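Local atomic coordinates of KLLA0E08119p (Kluyveromyces lactis, PDB entry 3VA7), a protein that probably carboxylates urea with bicarbonate and ATP, using biotin as carboxyl carrier, to make allophanate as the first step in releasing ammonia from urea. Residues H326-M331 against G361-A366; R394-V399 against K415-G420. All coordinates share one frame; numbering follows the deposited sequence.

Overall arrangement
Contacts 1 and 2 both belong to the biotin carboxylase part of this urea carboxylase, and their centres are 9 Å apart. Strands 362-372 and 412-420 are antiparallel neighbours in one sheet, joined between the contacts by a probable hydrogen bond of 2.7 Å from Ala362 N to Gly420 O. Strand 394-397 pairs with the other edge of 412-420. Helix 326-333 lies over all three, and the salt bridge of Glu330 OE1 to Arg394 NH1, 2.7 Å, ties it to the outermost of them. The biotin and urea pockets are built from residues much later in the chain, largely of the carboxyltransferase part, and neither contact supplies a residue to them.

Contact 1. Residues H326-M331 against G361-A366; sequences HPITEM and GASIEA
Ile328 and Met331, one turn apart on helix 326-331, bracket the hydroxyl of Ser363 on the strand 362-366. The helix runs nearly antiparallel to the strand, at 157°, with the two axes 7.4 Å apart at their closest. Ser363 points at the helix, and its chi1 of 168° carries OG away from its own backbone N and in among the helix side chains. There Ser363 OG lies 3.5 Å from Ile328 CB and 3.4 Å from Met331 CB, so its surroundings on this side are aliphatic; its hydrogen-bond partner is Val418 O of the adjoining strand. A serine suits the place because it is small enough for the helix to come close and can satisfy its hydroxyl within the sheet. Met331 leans in through CB and CG, and the bends at chi2 and chi3 then lead the sulfur away from the strand.

Ile328 turns its CG2 branch to the strand, where Ile328 CG2 meets Glu365 CB at 3.5 Å and the backbone of Ile364. These two side chains cross at about a right angle. Glu365 then runs out extended, CG anti to the backbone N (chi1 171°), which brings Glu365 OE1 to 3.8 Å from Pro327 CG. A proline is at home early in a helix, where its missing N-H costs no bond; its ring also packs on Lys415 and Ile417.

Between helix and strand 362-366 the fit is thus one of shape, while the polar ends of Ser363 and Glu365 find partners within the sheet: Val418 and, by a long, weak ion pair, Lys415. Glu365 also lies close to Glu268, a like charge that may raise the pKa of one of the two. The helix's polar tie to the sheet runs instead through Glu330 to Arg394.

Contact 2. Residues R394-V399 against K415-G420; sequences RVDTWV and KIIVHG
Asp396 and Lys415 meet across the two strands through a water, while Arg394, on the same strand as Asp396, grips its carboxylate in a side-on salt bridge. Arg394 NE meets Asp396 OD1 at 2.8 Å and Arg394 NH2 meets Asp396 OD2 at 2.8 Å, each on the syn side of its oxygen, so two bonds fix the rotation of the carboxylate. CG anti to the backbone N (chi1 164°) and a chain extended to NE lay the guanidinium beside Asp396, two residues further on. Its NH1 is left to Glu330 on the helix 326-333. The water donates to OD2 and accepts from Lys415 NZ, which lies 4.3 Å from Asp396 OD2, beyond a salt bridge, and donates to Val324 O as well.

Beneath these charges the strands 394-397 and 415-420 pair antiparallel in the C-terminal part of the biotin carboxylase domain. Arg394 with Ile417 and Asp396 with Lys415 are hydrogen-bonded pairs, with Lys415 N 2.7 Å from Asp396 O. Val395 faces Ile416 in the non-hydrogen-bonded pair between them, where Val395 CA approaches Lys415 O at 3.1 Å in a CA-H...O contact.

Ile417 runs side by side with Arg394, Ile417 CD1 coming up obliquely beside the ion pair, 4.0 Å from Arg394 CG and 3.7 Å from Asp396 OD2. With an alanine in place of Arg394, Glu330 OE1 would probably lose its salt-bridge partner and the Asp396 carboxylate both bonds that fix its rotation, leaving it held mainly through the water to Lys415. Pro327 of the helix rests on this face, whereas Val395 and Ile416 meet loosely on the other, where Ile416 packs on Ala433.

Contact 1. Residues H326-M331 against G361-A366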
loop_
_atom_site.group_PDB
_atom_site.type_symbol
_atom_site.label_atom_id
_atom_site.label_comp_id
_atom_site.label_asym_id
_atom_site.label_seq_id
_atom_site.Cartn_x
_atom_site.Cartn_y
_atom_site.Cartn_z
ATOM N N HIS A 326 -4.423 -16.426 -30.615
ATOM C CA HIS A 326 -5.641 -16.674 -31.412
ATOM C C HIS A 326 -6.582 -15.466 -31.522
ATOM O O HIS A 326 -7.340 -15.362 -32.504
ATOM C CB HIS A 326 -6.442 -17.899 -30.888
ATOM C CG HIS A 326 -7.271 -17.598 -29.671
ATOM N ND1 HIS A 326 -6.734 -17.554 -28.400
ATOM C CD2 HIS A 326 -8.587 -17.302 -29.534
ATOM C CE1 HIS A 326 -7.684 -17.236 -27.532
ATOM N NE2 HIS A 326 -8.817 -17.075 -28.192
ATOM N N PRO A 327 -6.585 -14.569 -30.528
ATOM C CA PRO A 327 -7.542 -13.446 -30.691
ATOM C C PRO A 327 -7.330 -12.526 -31.877
ATOM O O PRO A 327 -8.298 -11.949 -32.342
ATOM C CB PRO A 327 -7.388 -12.644 -29.404
ATOM C CG PRO A 327 -6.829 -13.651 -28.346
ATOM C CD PRO A 327 -5.949 -14.570 -29.191
ATOM N N ILE A 328 -6.132 -12.405 -32.434
ATOM C CA ILE A 328 -6.032 -11.480 -33.581
ATOM C C ILE A 328 -6.810 -11.997 -34.801
ATOM O O ILE A 328 -7.515 -11.227 -35.516
ATOM C CB ILE A 328 -4.594 -11.069 -33.931
ATOM C CG1 ILE A 328 -3.732 -12.268 -34.297
ATOM C CG2 ILE A 328 -3.973 -10.310 -32.771
ATOM C CD1 ILE A 328 -2.408 -11.877 -34.830
ATOM N N THR A 329 -6.712 -13.318 -35.000
ATOM C CA THR A 329 -7.501 -14.046 -35.989
ATOM C C THR A 329 -9.005 -13.786 -35.787
ATOM O O THR A 329 -9.766 -13.536 -36.767
ATOM C CB THR A 329 -7.151 -15.572 -35.915
ATOM O OG1 THR A 329 -5.748 -15.748 -36.180
ATOM C CG2 THR A 329 -7.917 -16.365 -36.914
ATOM N N GLU A 330 -9.438 -13.825 -34.530
ATOM C CA GLU A 330 -10.872 -13.568 -34.214
ATOM C C GLU A 330 -11.304 -12.117 -34.574
ATOM O O GLU A 330 -12.461 -11.859 -34.882
ATOM C CB GLU A 330 -11.203 -13.893 -32.746
ATOM C CG GLU A 330 -11.085 -15.369 -32.393
ATOM C CD GLU A 330 -11.516 -15.714 -30.959
ATOM O OE1 GLU A 330 -11.672 -14.773 -30.126
ATOM O OE2 GLU A 330 -11.721 -16.933 -30.660
ATOM N N MET A 331 -10.356 -11.187 -34.562
ATOM C CA MET A 331 -10.734 -9.822 -34.771
ATOM C C MET A 331 -10.982 -9.737 -36.256
ATOM O O MET A 331 -12.010 -9.176 -36.683
ATOM C CB MET A 331 -9.631 -8.822 -34.346
ATOM C CG MET A 331 -9.417 -8.667 -32.857
ATOM S SD MET A 331 -10.639 -7.578 -32.078
ATOM C CE MET A 331 -11.707 -8.930 -31.533
ATOM N N GLY A 361 -9.717 -5.977 -42.317
ATOM C CA GLY A 361 -8.773 -5.116 -41.609
ATOM C C GLY A 361 -7.517 -5.820 -41.168
ATOM O O GLY A 361 -7.123 -6.829 -41.751
ATOM N N ALA A 362 -6.875 -5.279 -40.132
ATOM C CA ALA A 362 -5.661 -5.873 -39.584
ATOM C C ALA A 362 -5.720 -5.769 -38.073
ATOM O O ALA A 362 -6.388 -4.881 -37.541
ATOM C CB ALA A 362 -4.391 -5.193 -40.122
ATOM N N SER A 363 -5.026 -6.673 -37.384
ATOM C CA SER A 363 -5.181 -6.749 -35.960
ATOM C C SER A 363 -3.894 -7.161 -35.333
ATOM O O SER A 363 -3.159 -7.953 -35.904
ATOM C CB SER A 363 -6.315 -7.704 -35.570
ATOM O OG SER A 363 -6.304 -7.983 -34.197
ATOM N N ILE A 364 -3.604 -6.561 -34.175
ATOM C CA ILE A 364 -2.373 -6.840 -33.461
ATOM C C ILE A 364 -2.525 -6.967 -31.939
ATOM O O ILE A 364 -3.435 -6.399 -31.329
ATOM C CB ILE A 364 -1.138 -5.972 -33.930
ATOM C CG1 ILE A 364 -0.307 -5.603 -32.734
ATOM C CG2 ILE A 364 -1.429 -4.743 -34.954
ATOM C CD1 ILE A 364 0.929 -6.424 -32.697
ATOM N N GLU A 365 -1.651 -7.777 -31.359
ATOM C CA GLU A 365 -1.742 -8.204 -29.971
ATOM C C GLU A 365 -0.393 -7.955 -29.304
ATOM O O GLU A 365 0.638 -8.250 -29.892
ATOM C CB GLU A 365 -2.073 -9.705 -29.868
ATOM C CG GLU A 365 -1.955 -10.220 -28.457
ATOM C CD GLU A 365 -2.369 -11.669 -28.287
ATOM O OE1 GLU A 365 -3.518 -11.902 -27.849
ATOM O OE2 GLU A 365 -1.550 -12.573 -28.556
ATOM N N ALA A 366 -0.408 -7.417 -28.090
ATOM C CA ALA A 366 0.801 -7.273 -27.285
ATOM C C ALA A 366 0.575 -8.028 -25.978
ATOM O O ALA A 366 -0.536 -8.023 -25.403
ATOM C CB ALA A 366 1.105 -5.769 -27.003
#

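Contact 2. Residues R394-V399 against K415-G420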
loop_
_atom_site.group_PDB
_atom_site.type_symbol
_atom_site.label_atom_id
_atom_site.label_comp_id
_atom_site.label_asym_id
_atom_site.label_seq_id
_atom_site.Cartn_x
_atom_site.Cartn_y
_atom_site.Cartn_z
ATOM N N ARG A 394 -9.894 -4.896 -27.322
ATOM C CA ARG A 394 -10.231 -6.161 -26.686
ATOM C C ARG A 394 -9.048 -6.463 -25.786
ATOM O O ARG A 394 -7.890 -6.418 -26.226
ATOM C CB ARG A 394 -10.442 -7.306 -27.728
ATOM C CG ARG A 394 -10.401 -8.704 -27.078
ATOM C CD ARG A 394 -10.858 -9.769 -27.967
ATOM N NE ARG A 394 -10.449 -11.066 -27.464
ATOM C CZ ARG A 394 -10.733 -12.212 -28.078
ATOM N NH1 ARG A 394 -11.430 -12.208 -29.220
ATOM N NH2 ARG A 394 -10.335 -13.360 -27.558
ATOM N N VAL A 395 -9.325 -6.727 -24.511
ATOM C CA VAL A 395 -8.229 -7.152 -23.611
ATOM C C VAL A 395 -8.585 -8.436 -22.937
ATOM O O VAL A 395 -9.611 -8.547 -22.308
ATOM C CB VAL A 395 -7.567 -5.985 -22.718
ATOM C CG1 VAL A 395 -8.194 -4.598 -23.001
ATOM C CG2 VAL A 395 -7.453 -6.316 -21.223
ATOM N N ASP A 396 -7.779 -9.453 -23.167
ATOM C CA ASP A 396 -8.050 -10.719 -22.527
ATOM C C ASP A 396 -7.137 -10.709 -21.319
ATOM O O ASP A 396 -5.889 -10.599 -21.424
ATOM C CB ASP A 396 -7.818 -11.896 -23.477
ATOM C CG ASP A 396 -8.763 -11.888 -24.710
ATOM O OD1 ASP A 396 -9.816 -11.200 -24.785
ATOM O OD2 ASP A 396 -8.460 -12.610 -25.656
ATOM N N THR A 397 -7.750 -10.734 -20.161
ATOM C CA THR A 397 -6.983 -10.667 -18.969
ATOM C C THR A 397 -7.695 -11.482 -17.889
ATOM O O THR A 397 -8.766 -12.085 -18.132
ATOM C CB THR A 397 -6.793 -9.173 -18.525
ATOM O OG1 THR A 397 -5.869 -9.099 -17.418
ATOM C CG2 THR A 397 -8.182 -8.507 -18.163
ATOM N N TRP A 398 -7.100 -11.500 -16.703
ATOM C CA TRP A 398 -7.692 -12.178 -15.567
ATOM C C TRP A 398 -7.402 -11.349 -14.320
ATOM O O TRP A 398 -7.551 -11.838 -13.225
ATOM C CB TRP A 398 -7.110 -13.587 -15.423
ATOM C CG TRP A 398 -5.672 -13.574 -15.175
ATOM C CD1 TRP A 398 -4.653 -13.312 -16.092
ATOM C CD2 TRP A 398 -5.030 -13.783 -13.915
ATOM N NE1 TRP A 398 -3.416 -13.374 -15.456
ATOM C CE2 TRP A 398 -3.621 -13.658 -14.129
ATOM C CE3 TRP A 398 -5.505 -14.060 -12.622
ATOM C CZ2 TRP A 398 -2.696 -13.795 -13.086
ATOM C CZ3 TRP A 398 -4.590 -14.205 -11.580
ATOM C CH2 TRP A 398 -3.193 -14.075 -11.811
ATOM N N VAL A 399 -7.011 -10.083 -14.498
ATOM C CA VAL A 399 -6.589 -9.250 -13.374
ATOM C C VAL A 399 -7.371 -7.934 -13.253
ATOM O O VAL A 399 -7.976 -7.439 -14.224
ATOM C CB VAL A 399 -5.089 -8.979 -13.435
ATOM C CG1 VAL A 399 -4.326 -10.311 -13.646
ATOM C CG2 VAL A 399 -4.763 -7.927 -14.500
ATOM N N LYS A 415 -3.638 -9.543 -22.418
ATOM C CA LYS A 415 -3.290 -9.517 -23.810
ATOM C C LYS A 415 -4.135 -8.385 -24.345
ATOM O O LYS A 415 -5.368 -8.347 -24.137
ATOM C CB LYS A 415 -3.621 -10.823 -24.487
ATOM C CG LYS A 415 -2.744 -11.928 -24.038
ATOM C CD LYS A 415 -2.986 -13.180 -24.868
ATOM C CE LYS A 415 -4.328 -13.811 -24.550
ATOM N NZ LYS A 415 -4.759 -14.791 -25.547
ATOM N N ILE A 416 -3.446 -7.439 -24.974
ATOM C CA ILE A 416 -4.037 -6.213 -25.440
ATOM C C ILE A 416 -4.162 -6.300 -26.949
ATOM O O ILE A 416 -3.155 -6.357 -27.648
ATOM C CB ILE A 416 -3.184 -5.018 -24.981
ATOM C CG1 ILE A 416 -3.257 -4.948 -23.457
ATOM C CG2 ILE A 416 -3.708 -3.706 -25.550
ATOM C CD1 ILE A 416 -1.969 -4.610 -22.809
ATOM N N ILE A 417 -5.401 -6.348 -27.410
ATOM C CA ILE A 417 -5.730 -6.593 -28.811
ATOM C C ILE A 417 -6.554 -5.463 -29.523
ATOM O O ILE A 417 -7.683 -5.079 -29.122
ATOM C CB ILE A 417 -6.456 -7.926 -28.939
ATOM C CG1 ILE A 417 -5.647 -8.983 -28.176
ATOM C CG2 ILE A 417 -6.704 -8.321 -30.396
ATOM C CD1 ILE A 417 -6.550 -9.872 -27.319
ATOM N N VAL A 418 -5.990 -5.032 -30.636
ATOM C CA VAL A 418 -6.449 -3.880 -31.371
ATOM C C VAL A 418 -6.821 -4.279 -32.840
ATOM O O VAL A 418 -6.204 -5.187 -33.411
ATOM C CB VAL A 418 -5.294 -2.878 -31.264
ATOM C CG1 VAL A 418 -4.740 -2.467 -32.587
ATOM C CG2 VAL A 418 -5.674 -1.760 -30.355
ATOM N N HIS A 419 -7.845 -3.649 -33.413
ATOM C CA HIS A 419 -8.400 -4.023 -34.746
ATOM C C HIS A 419 -8.478 -2.750 -35.532
ATOM O O HIS A 419 -9.270 -1.847 -35.184
ATOM C CB HIS A 419 -9.836 -4.561 -34.664
ATOM C CG HIS A 419 -10.328 -5.158 -35.953
ATOM N ND1 HIS A 419 -11.674 -5.388 -36.219
ATOM C CD2 HIS A 419 -9.645 -5.579 -37.053
ATOM C CE1 HIS A 419 -11.788 -5.933 -37.421
ATOM N NE2 HIS A 419 -10.573 -6.049 -37.948
ATOM N N GLY A 420 -7.652 -2.651 -36.564
ATOM C CA GLY A 420 -7.651 -1.471 -37.416
ATOM C C GLY A 420 -7.998 -1.784 -38.861
ATOM O O GLY A 420 -8.036 -2.965 -39.270
HETATM O O HOH W 1 -7.429 -15.351 -24.941
#